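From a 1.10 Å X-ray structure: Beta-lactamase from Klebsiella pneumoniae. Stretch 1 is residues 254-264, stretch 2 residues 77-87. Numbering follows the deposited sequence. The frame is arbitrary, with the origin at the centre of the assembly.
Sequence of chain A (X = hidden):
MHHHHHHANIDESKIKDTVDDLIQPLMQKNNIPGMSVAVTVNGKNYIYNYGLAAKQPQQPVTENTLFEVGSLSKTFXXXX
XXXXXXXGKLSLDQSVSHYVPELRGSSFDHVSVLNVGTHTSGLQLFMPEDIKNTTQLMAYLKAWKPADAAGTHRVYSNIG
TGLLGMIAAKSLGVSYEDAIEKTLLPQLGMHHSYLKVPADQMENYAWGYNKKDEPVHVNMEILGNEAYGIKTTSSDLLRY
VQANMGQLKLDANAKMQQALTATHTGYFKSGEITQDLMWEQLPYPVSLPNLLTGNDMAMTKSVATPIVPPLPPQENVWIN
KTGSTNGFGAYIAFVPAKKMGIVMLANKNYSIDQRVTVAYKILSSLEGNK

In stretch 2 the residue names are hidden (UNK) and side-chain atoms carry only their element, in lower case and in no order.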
# COMPACT_ATOMS: atom_id res chain seq x y z
N ALA A 254 17.27 -12.38 -8.40
CA ALA A 254 17.58 -11.86 -7.07
C ALA A 254 17.29 -10.36 -7.00
O ALA A 254 17.12 -9.81 -5.91
CB ALA A 254 19.03 -12.15 -6.71
N LYS A 255 17.24 -9.71 -8.16
CA LYS A 255 16.99 -8.28 -8.19
C LYS A 255 15.64 -7.94 -7.57
O LYS A 255 15.51 -6.92 -6.89
CB LYS A 255 17.09 -7.74 -9.62
CG LYS A 255 18.52 -7.50 -10.09
CD LYS A 255 19.32 -6.78 -9.01
CE LYS A 255 20.66 -6.29 -9.53
NZ LYS A 255 21.37 -5.50 -8.49
N MET A 256 14.64 -8.79 -7.79
CA MET A 256 13.32 -8.51 -7.25
C MET A 256 13.31 -8.56 -5.72
O MET A 256 12.72 -7.69 -5.08
CB MET A 256 12.28 -9.45 -7.83
CG MET A 256 10.86 -9.08 -7.44
SD MET A 256 10.47 -7.38 -7.91
CE MET A 256 10.53 -7.51 -9.70
N GLN A 257 13.96 -9.56 -5.13
CA GLN A 257 14.02 -9.61 -3.67
C GLN A 257 14.75 -8.39 -3.13
O GLN A 257 14.32 -7.79 -2.14
CB GLN A 257 14.70 -10.88 -3.19
CG GLN A 257 14.74 -10.98 -1.68
CD GLN A 257 13.35 -11.15 -1.09
OE1 GLN A 257 12.75 -12.21 -1.20
NE2 GLN A 257 12.83 -10.09 -0.46
N GLN A 258 15.87 -8.02 -3.76
CA GLN A 258 16.59 -6.82 -3.34
C GLN A 258 15.68 -5.60 -3.42
O GLN A 258 15.69 -4.75 -2.52
CB GLN A 258 17.80 -6.61 -4.23
CG GLN A 258 18.85 -7.69 -4.17
CD GLN A 258 19.91 -7.52 -5.24
OE1 GLN A 258 20.20 -6.40 -5.67
NE2 GLN A 258 20.49 -8.63 -5.69
N ALA A 259 14.89 -5.50 -4.49
CA ALA A 259 14.01 -4.36 -4.67
C ALA A 259 12.96 -4.30 -3.56
O ALA A 259 12.71 -3.24 -2.98
CB ALA A 259 13.33 -4.45 -6.03
N LEU A 260 12.32 -5.44 -3.28
CA LEU A 260 11.31 -5.50 -2.22
C LEU A 260 11.90 -5.05 -0.89
O LEU A 260 11.36 -4.18 -0.20
CB LEU A 260 10.78 -6.92 -2.09
CG LEU A 260 9.87 -7.41 -3.21
CD1 LEU A 260 9.87 -8.94 -3.22
CD2 LEU A 260 8.46 -6.85 -3.04
N THR A 261 13.02 -5.66 -0.51
CA THR A 261 13.62 -5.36 0.78
C THR A 261 14.02 -3.90 0.88
O THR A 261 13.80 -3.26 1.91
CB THR A 261 14.82 -6.29 0.99
OG1 THR A 261 14.34 -7.63 1.04
CG2 THR A 261 15.59 -5.94 2.27
N ALA A 262 14.57 -3.35 -0.20
CA ALA A 262 15.06 -1.97 -0.16
C ALA A 262 13.94 -0.95 0.01
O ALA A 262 14.21 0.17 0.44
CB ALA A 262 15.89 -1.64 -1.40
N THR A 263 12.69 -1.31 -0.31
CA THR A 263 11.61 -0.36 -0.05
C THR A 263 11.42 -0.10 1.44
O THR A 263 10.77 0.88 1.80
CB THR A 263 10.25 -0.78 -0.62
OG1 THR A 263 9.79 -1.98 0.02
CG2 THR A 263 10.29 -0.97 -2.14
N HIS A 264 11.95 -0.98 2.29
CA HIS A 264 11.84 -0.83 3.74
C HIS A 264 12.92 0.07 4.32
O HIS A 264 12.96 0.22 5.55
CB HIS A 264 11.95 -2.18 4.46
CG HIS A 264 11.12 -3.29 3.89
ND1 HIS A 264 11.24 -4.58 4.34
CD2 HIS A 264 10.17 -3.32 2.91
CE1 HIS A 264 10.41 -5.37 3.67
NE2 HIS A 264 9.75 -4.63 2.80
N UNK A 77 4.12 1.07 -6.56
CA UNK A 77 4.90 2.12 -7.22
C UNK A 77 6.29 2.20 -6.61
O UNK A 77 7.29 2.34 -7.33
c UNK A 77 4.17 3.46 -7.12
N UNK A 78 6.39 2.11 -5.28
CA UNK A 78 7.69 2.13 -4.62
C UNK A 78 8.50 0.89 -4.97
O UNK A 78 9.72 1.00 -5.20
c UNK A 78 7.52 2.24 -3.10
N UNK A 79 7.88 -0.29 -4.97
CA UNK A 79 8.62 -1.49 -5.35
C UNK A 79 9.16 -1.37 -6.77
O UNK A 79 10.30 -1.76 -7.04
c UNK A 79 8.51 -3.99 -5.54
o UNK A 79 7.31 -2.84 -3.82
c UNK A 79 7.74 -2.73 -5.18
N UNK A 80 8.38 -0.78 -7.68
CA UNK A 80 8.87 -0.57 -9.04
C UNK A 80 10.04 0.40 -9.07
O UNK A 80 11.03 0.16 -9.76
c UNK A 80 8.12 -0.04 -11.42
c UNK A 80 7.12 0.78 -12.22
c UNK A 80 7.73 -0.08 -9.94
c UNK A 80 8.27 -1.44 -11.99
N UNK A 81 9.95 1.51 -8.33
CA UNK A 81 11.07 2.45 -8.28
C UNK A 81 12.31 1.79 -7.69
O UNK A 81 13.43 2.01 -8.16
c UNK A 81 10.68 3.68 -7.46
N UNK A 82 12.12 0.97 -6.65
CA UNK A 82 13.24 0.27 -6.05
C UNK A 82 13.84 -0.74 -7.03
O UNK A 82 15.07 -0.89 -7.10
c UNK A 82 12.75 -0.42 -4.77
o UNK A 82 13.83 -1.02 -4.09
N UNK A 83 12.99 -1.41 -7.80
CA UNK A 83 13.48 -2.33 -8.82
C UNK A 83 14.29 -1.59 -9.88
O UNK A 83 15.37 -2.04 -10.27
c UNK A 83 12.35 -3.77 -11.86
c UNK A 83 13.28 -5.24 -10.24
c UNK A 83 13.30 -5.85 -12.54
c UNK A 83 12.67 -4.67 -12.86
c UNK A 83 12.66 -4.04 -10.54
o UNK A 83 13.62 -6.75 -13.54
c UNK A 83 13.61 -6.14 -11.23
c UNK A 83 12.29 -3.06 -9.45
N UNK A 84 13.80 -0.43 -10.32
CA UNK A 84 14.58 0.38 -11.25
C UNK A 84 15.90 0.80 -10.63
O UNK A 84 16.94 0.82 -11.31
c UNK A 84 13.77 1.60 -11.67
N UNK A 85 15.89 1.14 -9.34
CA UNK A 85 17.11 1.60 -8.68
C UNK A 85 18.14 0.48 -8.60
O UNK A 85 19.30 0.66 -8.99
c UNK A 85 16.75 2.14 -7.29
c UNK A 85 17.90 2.80 -6.56
c UNK A 85 18.58 1.85 -5.61
n UNK A 85 19.88 1.68 -5.79
o UNK A 85 17.94 1.27 -4.73
N UNK A 86 17.74 -0.70 -8.11
CA UNK A 86 18.70 -1.79 -8.00
C UNK A 86 19.13 -2.30 -9.37
O UNK A 86 20.20 -2.92 -9.49
c UNK A 86 18.21 -2.90 -7.06
c UNK A 86 17.86 -2.33 -5.69
c UNK A 86 17.03 -3.64 -7.66
N UNK A 87 18.34 -2.04 -10.42
CA UNK A 87 18.71 -2.38 -11.79
C UNK A 87 19.60 -1.35 -12.44
O UNK A 87 19.94 -1.50 -13.62
o UNK A 87 16.64 -3.60 -12.16
c UNK A 87 17.45 -2.55 -12.65

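Position 77 has one side-chain carbon and nothing beyond it. It touches nothing on stretch 1. It is A77.

Position 78 also carries a single carbon. Its CB lies 4.3 Å from CG2 of T263, and its backbone O lies 3.7 Å from that same CG2. It is A78.

Position 79 has a first carbon bearing one oxygen and one carbon. It touches L260 and T263. This beta-branched fork with a hydroxyl identifies T79. CG2 of T79 is 3.8 Å from CD2 of L260, and CA of T79 is 3.7 Å from CG2 of T263.

Position 80 has four carbons, forked at the second. It points away from stretch 1 and makes no contact there. It is L80.

Position 81 has one carbon, directed sideways and out of contact. It is A81.

Position 82 has one carbon followed by one oxygen, and that oxygen lies against the backbone O of A259. This marks a serine, S82. OG of S82 donates a hydrogen bond to O of A259 at 2.7 Å. The same OG is 3.4 Å from CB of A262, and CB of S82 is 3.6 Å from CG2 of T263.

Position 83 has one carbon, then a ring of six carbons bearing one oxygen. It touches M256 and A259. A phenol ring means Y83. CE of M256 lies over one ring face, 3.6 Å from CD1 of Y83, in a CH-pi contact. CB of A259 sits at the ring edge, 3.8 Å from CB of Y83. The OH is hydrogen-bonded elsewhere in the structure.

Position 84 has one carbon, pointing away from stretch 1. It is A84.

Position 85 has a chain of three carbons, the third carrying one oxygen and one nitrogen. It stays outside contact range of stretch 1 and touches a crystal neighbour. This terminal amide gives Q85.

Position 86 has three carbons, the first carrying the other two. It touches K255 and A259. It is V86. CG2 of V86 is 4.1 Å from both CB of A259 and CD of K255. O of V86 accepts a hydrogen bond from NZ of K255 at 3.0 Å.

Position 87 has one carbon, then one oxygen, out of contact with stretch 1. It is S87. OG of S87 donates to O of Y83 at 2.8 Å.

The contact is a packing of two helices whose axes approach to 8.0 Å at 124°. A259 is the knob: its small side chain sits among T79, S82, Y83 and V86. Two hydrogen bonds, from S82 and K255 to backbone oxygens, join the helices beside this apolar packing.

Stretch 2 77-87: AATLASYAQVS
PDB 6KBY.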